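Local coordinates for Endoglucanase(Endo-1,4-beta-glucanase)protein (Pseudomonas stutzeri, PDB 6R2J) that probably hydrolyses beta-1,4-glucosidic bonds in cellulose-like glucans, as a family 5 endoglucanase, and binds cellobiose, at residues 76-88 / 125-137. Sequence-based numbering, arbitrary orientation. Where two conformers were deposited one is given.
Sequences QIRLLKKTLDLAA and KLAERFKGHPGLL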
ATOM      1  N   GLN A  76      10.169  16.380  -7.110  1.00  8.61           N
ATOM      2  CA  GLN A  76       9.339  15.249  -6.715  1.00  7.61           C
ATOM      3  C   GLN A  76       9.887  14.624  -5.445  1.00  8.14           C
ATOM      4  O   GLN A  76       9.129  14.319  -4.512  1.00  7.42           O
ATOM      5  CB  GLN A  76       9.244  14.251  -7.876  1.00  8.37           C
ATOM      6  CG  GLN A  76       8.193  13.142  -7.685  1.00 10.05           C
ATOM      7  CD  GLN A  76       6.741  13.546  -8.004  1.00  9.70           C
ATOM      8  OE1 GLN A  76       5.808  12.835  -7.622  1.00  9.13           O
ATOM      9  NE2 GLN A  76       6.550  14.687  -8.695  1.00  9.45           N
ATOM     10  N   ILE A  77      11.208  14.500  -5.361  1.00  9.71           N
ATOM     11  CA  ILE A  77      11.825  14.022  -4.124  1.00 12.09           C
ATOM     12  C   ILE A  77      11.469  14.946  -2.956  1.00 11.50           C
ATOM     13  O   ILE A  77      11.106  14.488  -1.865  1.00 11.57           O
ATOM     14  CB  ILE A  77      13.353  13.868  -4.288  1.00 11.82           C
ATOM     15  CG1 ILE A  77      13.733  12.917  -5.426  1.00 12.28           C
ATOM     16  CG2 ILE A  77      14.005  13.381  -2.982  1.00 12.42           C
ATOM     17  CD1 ILE A  77      13.340  11.482  -5.190  1.00 12.80           C
ATOM     18  N   ARG A  78      11.615  16.261  -3.158  1.00 12.63           N
ATOM     19  CA  ARG A  78      11.234  17.259  -2.158  1.00 14.13           C
ATOM     20  C   ARG A  78       9.773  17.081  -1.748  1.00 12.74           C
ATOM     21  O   ARG A  78       9.431  17.175  -0.565  1.00 13.38           O
ATOM     22  CB  ARG A  78      11.555  18.654  -2.744  1.00 18.04           C
ATOM     23  CG  ARG A  78      11.246  19.897  -1.879  1.00 23.21           C
ATOM     24  CD  ARG A  78      11.167  21.248  -2.714  1.00 26.81           C
ATOM     25  NE  ARG A  78      10.412  21.101  -3.973  1.00 29.25           N
ATOM     26  CZ  ARG A  78       9.090  20.919  -4.065  1.00 29.86           C
ATOM     27  NH1 ARG A  78       8.329  20.902  -2.969  1.00 29.77           N
ATOM     28  NH2 ARG A  78       8.530  20.779  -5.266  1.00 30.76           N
ATOM     29  N   LEU A  79       8.905  16.748  -2.701  1.00 11.95           N
ATOM     30  CA  LEU A  79       7.492  16.563  -2.369  1.00 10.06           C
ATOM     31  C   LEU A  79       7.284  15.306  -1.529  1.00  8.56           C
ATOM     32  O   LEU A  79       6.465  15.297  -0.602  1.00  8.71           O
ATOM     33  CB  LEU A  79       6.688  16.478  -3.663  1.00  9.38           C
ATOM     34  CG  LEU A  79       6.388  17.785  -4.390  1.00 10.42           C
ATOM     35  CD1 LEU A  79       5.986  17.500  -5.826  1.00 10.32           C
ATOM     36  CD2 LEU A  79       5.296  18.529  -3.603  1.00 10.63           C
ATOM     37  N   LEU A  80       8.025  14.245  -1.834  1.00  8.05           N
ATOM     38  CA  LEU A  80       7.954  13.038  -1.017  1.00  7.11           C
ATOM     39  C   LEU A  80       8.566  13.267   0.364  1.00  7.06           C
ATOM     40  O   LEU A  80       8.052  12.763   1.369  1.00  8.97           O
ATOM     41  CB  LEU A  80       8.657  11.908  -1.756  1.00  8.56           C
ATOM     42  CG  LEU A  80       7.943  11.306  -2.964  1.00  8.88           C
ATOM     43  CD1 LEU A  80       8.859  10.381  -3.777  1.00 10.60           C
ATOM     44  CD2 LEU A  80       6.752  10.566  -2.475  1.00  8.77           C
ATOM     45  N   LYS A  81       9.657  14.026   0.441  1.00  8.06           N
ATOM     46  CA  LYS A  81      10.260  14.329   1.738  1.00 10.85           C
ATOM     47  C   LYS A  81       9.291  15.101   2.635  1.00  9.79           C
ATOM     48  O   LYS A  81       9.197  14.848   3.847  1.00 10.79           O
ATOM     49  CB  LYS A  81      11.527  15.140   1.516  1.00 13.26           C
ATOM     50  CG  LYS A  81      11.971  15.900   2.750  1.00 17.73           C
ATOM     51  CD  LYS A  81      12.517  14.931   3.826  1.00 21.09           C
ATOM     52  CE  LYS A  81      14.062  15.007   3.937  1.00 22.75           C
ATOM     53  NZ  LYS A  81      14.523  14.516   5.270  1.00 23.32           N
ATOM     54  N   LYS A  82       8.607  16.088   2.049  1.00  8.63           N
ATOM     55  CA  LYS A  82       7.581  16.835   2.753  1.00  8.39           C
ATOM     56  C   LYS A  82       6.533  15.888   3.311  1.00  7.26           C
ATOM     57  O   LYS A  82       6.132  16.009   4.472  1.00  7.70           O
ATOM     58  CB  LYS A  82       6.955  17.861   1.789  1.00 11.01           C
ATOM     59  CG  LYS A  82       5.688  18.528   2.311  1.00 12.36           C
ATOM     60  CD  LYS A  82       5.135  19.628   1.393  1.00 13.04           C
ATOM     61  CE  LYS A  82       3.812  20.159   1.964  1.00 13.78           C
ATOM     62  NZ  LYS A  82       3.087  21.129   1.075  1.00 13.95           N
ATOM     63  N   THR A  83       6.079  14.933   2.482  1.00  7.58           N
ATOM     64  CA  THR A  83       5.075  13.956   2.903  1.00  7.62           C
ATOM     65  C   THR A  83       5.569  13.185   4.121  1.00  8.18           C
ATOM     66  O   THR A  83       4.842  13.030   5.112  1.00  9.38           O
ATOM     67  CB  THR A  83       4.770  13.022   1.724  1.00  8.52           C
ATOM     68  OG1 THR A  83       4.180  13.813   0.666  1.00  9.76           O
ATOM     69  CG2 THR A  83       3.850  11.879   2.142  1.00  9.11           C
ATOM     70  N   LEU A  84       6.808  12.683   4.053  1.00  9.07           N
ATOM     71  CA  LEU A  84       7.377  11.961   5.185  1.00  8.86           C
ATOM     72  C   LEU A  84       7.539  12.878   6.386  1.00  9.25           C
ATOM     73  O   LEU A  84       7.332  12.449   7.525  1.00 10.45           O
ATOM     74  CB  LEU A  84       8.730  11.369   4.810  1.00  9.15           C
ATOM     75  CG  LEU A  84       8.859  10.377   3.662  1.00  9.52           C
ATOM     76  CD1 LEU A  84      10.315  10.035   3.335  1.00  8.42           C
ATOM     77  CD2 LEU A  84       8.068   9.125   4.025  1.00 10.95           C
ATOM     78  N   ASP A  85       7.910  14.143   6.153  1.00  9.51           N
ATOM     79  CA  ASP A  85       8.076  15.084   7.263  1.00 11.26           C
ATOM     80  C   ASP A  85       6.762  15.315   7.987  1.00 10.84           C
ATOM     81  O   ASP A  85       6.706  15.340   9.222  1.00 10.07           O
ATOM     82  CB  ASP A  85       8.573  16.428   6.741  1.00 12.99           C
ATOM     83  CG  ASP A  85      10.036  16.419   6.372  1.00 16.05           C
ATOM     84  OD1 ASP A  85      10.797  15.580   6.929  1.00 16.46           O
ATOM     85  OD2 ASP A  85      10.403  17.268   5.512  1.00 18.59           O
ATOM     86  N   LEU A  86       5.693  15.565   7.223  1.00 13.38           N
ATOM     87  CA  LEU A  86       4.400  15.887   7.820  1.00 14.00           C
ATOM     88  C   LEU A  86       3.812  14.671   8.518  1.00 12.97           C
ATOM     89  O   LEU A  86       3.237  14.791   9.607  1.00 13.46           O
ATOM     90  CB  LEU A  86       3.452  16.444   6.746  1.00 14.55           C
ATOM     91  CG  LEU A  86       3.862  17.799   6.138  1.00 13.40           C
ATOM     92  CD1 LEU A  86       2.968  18.104   4.982  1.00 13.70           C
ATOM     93  CD2 LEU A  86       3.809  18.904   7.166  1.00 14.38           C
ATOM     94  N   ALA A  87       3.984  13.482   7.925  1.00 11.71           N
ATOM     95  CA  ALA A  87       3.576  12.252   8.603  1.00 10.88           C
ATOM     96  C   ALA A  87       4.262  12.132   9.955  1.00 10.87           C
ATOM     97  O   ALA A  87       3.602  11.939  10.986  1.00 11.60           O
ATOM     98  CB  ALA A  87       3.848  11.023   7.716  1.00 10.22           C
ATOM     99  N   ALA A  88       5.590  12.287   9.980  1.00 11.19           N
ATOM    100  CA  ALA A  88       6.355  12.012  11.198  1.00 13.04           C
ATOM    101  C   ALA A  88       6.064  13.036  12.296  1.00 14.44           C
ATOM    102  O   ALA A  88       6.039  12.699  13.494  1.00 15.70           O
ATOM    103  CB  ALA A  88       7.856  12.009  10.886  1.00 14.39           C
ATOM    104  N   LYS A 125      18.708   4.570  -5.570  1.00 13.44           N
ATOM    105  CA  LYS A 125      18.769   6.025  -5.486  1.00 13.46           C
ATOM    106  C   LYS A 125      17.700   6.568  -4.557  1.00 11.71           C
ATOM    107  O   LYS A 125      17.981   7.474  -3.771  1.00 12.46           O
ATOM    108  CB  LYS A 125      18.640   6.659  -6.871  1.00 14.25           C
ATOM    109  CG  LYS A 125      19.938   6.802  -7.636  1.00 14.81           C
ATOM    110  CD  LYS A 125      19.684   7.638  -8.860  1.00 16.81           C
ATOM    111  CE  LYS A 125      20.938   7.882  -9.666  1.00 19.52           C
ATOM    112  NZ  LYS A 125      21.105   6.810 -10.681  1.00 22.65           N
ATOM    113  N   LEU A 126      16.463   6.055  -4.643  1.00 10.54           N
ATOM    114  CA  LEU A 126      15.419   6.504  -3.718  1.00 11.34           C
ATOM    115  C   LEU A 126      15.769   6.181  -2.263  1.00 12.17           C
ATOM    116  O   LEU A 126      15.552   7.007  -1.361  1.00 13.94           O
ATOM    117  CB  LEU A 126      14.074   5.876  -4.085  1.00 12.33           C
ATOM    118  CG  LEU A 126      13.410   6.342  -5.382  1.00 10.17           C
ATOM    119  CD1 LEU A 126      12.211   5.493  -5.703  1.00  9.60           C
ATOM    120  CD2 LEU A 126      13.044   7.803  -5.241  1.00 11.51           C
ATOM    121  N   ALA A 127      16.303   4.981  -2.002  1.00 10.66           N
ATOM    122  CA  ALA A 127      16.650   4.625  -0.628  1.00 11.87           C
ATOM    123  C   ALA A 127      17.758   5.522  -0.081  1.00 12.62           C
ATOM    124  O   ALA A 127      17.785   5.807   1.118  1.00 10.87           O
ATOM    125  CB  ALA A 127      17.035   3.147  -0.558  1.00 13.38           C
ATOM    126  N   GLU A 128      18.686   5.965  -0.941  1.00 15.39           N
ATOM    127  CA  GLU A 128      19.693   6.945  -0.543  0.82 16.88           C
ATOM    128  C   GLU A 128      19.052   8.269  -0.143  1.00 16.29           C
ATOM    129  O   GLU A 128      19.531   8.941   0.772  1.00 17.88           O
ATOM    130  CB  GLU A 128      20.669   7.186  -1.703  0.82 19.16           C
ATOM    131  CG  GLU A 128      21.674   6.046  -2.021  0.82 21.40           C
ATOM    132  CD  GLU A 128      22.386   6.244  -3.376  0.82 22.87           C
ATOM    133  OE1 GLU A 128      22.469   7.397  -3.844  0.82 22.99           O
ATOM    134  OE2 GLU A 128      22.862   5.259  -3.988  0.82 23.98           O
ATOM    135  N   ARG A 129      17.966   8.659  -0.803  1.00 14.84           N
ATOM    136  CA  ARG A 129      17.339   9.934  -0.460  1.00 15.69           C
ATOM    137  C   ARG A 129      16.582   9.879   0.875  1.00 16.19           C
ATOM    138  O   ARG A 129      16.528  10.885   1.601  1.00 17.46           O
ATOM    139  CB  ARG A 129      16.373  10.356  -1.568  1.00 18.51           C
ATOM    140  CG  ARG A 129      16.934  10.506  -2.981  1.00 18.07           C
ATOM    141  CD  ARG A 129      17.924  11.671  -3.092  1.00 19.86           C
ATOM    142  NE  ARG A 129      18.480  11.694  -4.444  1.00 20.65           N
ATOM    143  CZ  ARG A 129      18.257  12.660  -5.333  1.00 21.94           C
ATOM    144  NH1 ARG A 129      17.511  13.712  -4.988  1.00 24.88           N
ATOM    145  NH2 ARG A 129      18.773  12.597  -6.553  1.00 19.85           N
ATOM    146  N   PHE A 130      15.942   8.737   1.202  1.00 15.59           N
ATOM    147  CA  PHE A 130      15.029   8.666   2.351  1.00 14.63           C
ATOM    148  C   PHE A 130      15.510   7.809   3.516  1.00 13.61           C
ATOM    149  O   PHE A 130      14.876   7.820   4.576  1.00 13.92           O
ATOM    150  CB  PHE A 130      13.636   8.197   1.901  1.00 15.15           C
ATOM    151  CG  PHE A 130      13.068   8.996   0.768  1.00 13.90           C
ATOM    152  CD1 PHE A 130      12.832  10.328   0.904  1.00 15.03           C
ATOM    153  CD2 PHE A 130      12.770   8.402  -0.438  1.00 13.96           C
ATOM    154  CE1 PHE A 130      12.282  11.065  -0.169  1.00 15.22           C
ATOM    155  CE2 PHE A 130      12.244   9.119  -1.500  1.00 14.52           C
ATOM    156  CZ  PHE A 130      11.994  10.456  -1.364  1.00 13.58           C
ATOM    157  N   LYS A 131      16.632   7.125   3.377  1.00 15.47           N
ATOM    158  CA  LYS A 131      17.272   6.381   4.456  1.00 18.39           C
ATOM    159  C   LYS A 131      17.281   7.160   5.766  1.00 18.00           C
ATOM    160  O   LYS A 131      17.832   8.267   5.851  1.00 17.99           O
ATOM    161  CB  LYS A 131      18.715   6.056   4.019  1.00 22.48           C
ATOM    162  CG  LYS A 131      19.627   5.364   5.052  1.00 25.91           C
ATOM    163  CD  LYS A 131      21.077   5.235   4.523  1.00 28.89           C
ATOM    164  CE  LYS A 131      22.021   4.516   5.542  1.00 29.79           C
ATOM    165  NZ  LYS A 131      22.835   5.475   6.394  1.00 30.72           N
ATOM    166  N   GLY A 132      16.676   6.570   6.785  1.00 18.27           N
ATOM    167  CA  GLY A 132      16.743   7.117   8.123  1.00 18.59           C
ATOM    168  C   GLY A 132      15.661   8.111   8.480  1.00 17.85           C
ATOM    169  O   GLY A 132      15.680   8.650   9.600  1.00 17.20           O
ATOM    170  N   HIS A 133      14.732   8.375   7.572  1.00 17.15           N
ATOM    171  CA  HIS A 133      13.738   9.396   7.826  1.00 16.22           C
ATOM    172  C   HIS A 133      12.776   8.896   8.894  1.00 16.22           C
ATOM    173  O   HIS A 133      12.294   7.759   8.803  1.00 15.68           O
ATOM    174  CB  HIS A 133      12.967   9.765   6.560  1.00 15.05           C
ATOM    175  CG  HIS A 133      12.169  11.012   6.730  1.00 14.74           C
ATOM    176  ND1 HIS A 133      11.148  11.116   7.648  1.00 14.58           N
ATOM    177  CD2 HIS A 133      12.309  12.238   6.181  1.00 14.37           C
ATOM    178  CE1 HIS A 133      10.677  12.347   7.641  1.00 14.79           C
ATOM    179  NE2 HIS A 133      11.358  13.045   6.753  1.00 14.71           N
ATOM    180  N   PRO A 134      12.452   9.705   9.905  1.00 18.51           N
ATOM    181  CA  PRO A 134      11.592   9.184  10.992  1.00 19.90           C
ATOM    182  C   PRO A 134      10.189   8.784  10.547  1.00 18.39           C
ATOM    183  O   PRO A 134       9.610   7.839  11.108  1.00 18.82           O
ATOM    184  CB  PRO A 134      11.603  10.305  12.048  1.00 20.28           C
ATOM    185  CG  PRO A 134      12.101  11.560  11.316  1.00 20.40           C
ATOM    186  CD  PRO A 134      12.998  11.055  10.196  1.00 19.25           C
ATOM    187  N   GLY A 135       9.634   9.474   9.554  1.00 15.90           N
ATOM    188  CA  GLY A 135       8.313   9.174   9.082  1.00 13.56           C
ATOM    189  C   GLY A 135       8.259   8.077   8.064  1.00 12.45           C
ATOM    190  O   GLY A 135       7.194   7.795   7.516  1.00 12.93           O
ATOM    191  N   LEU A 136       9.380   7.427   7.793  1.00 11.98           N
ATOM    192  CA  LEU A 136       9.391   6.337   6.828  1.00 12.51           C
ATOM    193  C   LEU A 136       9.239   5.006   7.552  1.00 11.20           C
ATOM    194  O   LEU A 136      10.048   4.674   8.422  1.00 12.38           O
ATOM    195  CB  LEU A 136      10.688   6.313   6.027  1.00 12.75           C
ATOM    196  CG  LEU A 136      10.801   5.198   4.988  1.00 13.47           C
ATOM    197  CD1 LEU A 136       9.888   5.394   3.788  1.00 12.19           C
ATOM    198  CD2 LEU A 136      12.271   5.110   4.567  1.00 14.46           C
ATOM    199  N   LEU A 137       8.227   4.236   7.174  1.00 10.10           N
ATOM    200  CA  LEU A 137       8.107   2.861   7.626  1.00  9.68           C
ATOM    201  C   LEU A 137       8.738   1.882   6.648  1.00  9.96           C
ATOM    202  O   LEU A 137       9.346   0.899   7.074  1.00 13.48           O
ATOM    203  CB  LEU A 137       6.644   2.472   7.762  1.00  9.65           C
ATOM    204  CG  LEU A 137       6.371   1.103   8.377  1.00  9.86           C
ATOM    205  CD1 LEU A 137       6.849   1.003   9.811  1.00 10.15           C
ATOM    206  CD2 LEU A 137       4.831   0.873   8.262  1.00 10.80           C
TER
HETATM  207  O   HOH W   1      15.293  11.651   4.603  1.00 37.36           O
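CB of L84 sits over one face of the H133 imidazole in a CH-pi contact, 3.6 Å from the ring centroid and almost on its normal. Two hydrogen bonds in the ring plane fix how H133 is turned. Its NE2 donates to OD1 of D85 at 2.6 Å. The bond comes to OD1 of D85 from above the carboxylate plane, 40° out of it. On the ring's other nitrogen, ND1 accepts the backbone N of G135 at 2.9 Å, a pairing consistent with a neutral ring protonated on NE2. The D85 carboxylate would probably favour a proton there. K81 bends at chi2 and chi3, which brings NZ to the ring edge, 3.3 Å from CD2 of H133. This contact joins neighbouring outer helices of the TIM barrel, 74-89 and 116-130, and the turn leading into strand 136-140. The helix segments cross at -48°. F130 ends the second helix and enters the first as a knob among I77, L80, K81 and L84. CD1 of L84 lies 3.5 Å from CD1 of F130, while CZ of F130 reaches CB of L80. I77 also touches L126, CD1 to CD2 at 3.7 Å. At the far end CB of A88 packs tightly against G135, which has no side chain, 3.4 Å from its CA.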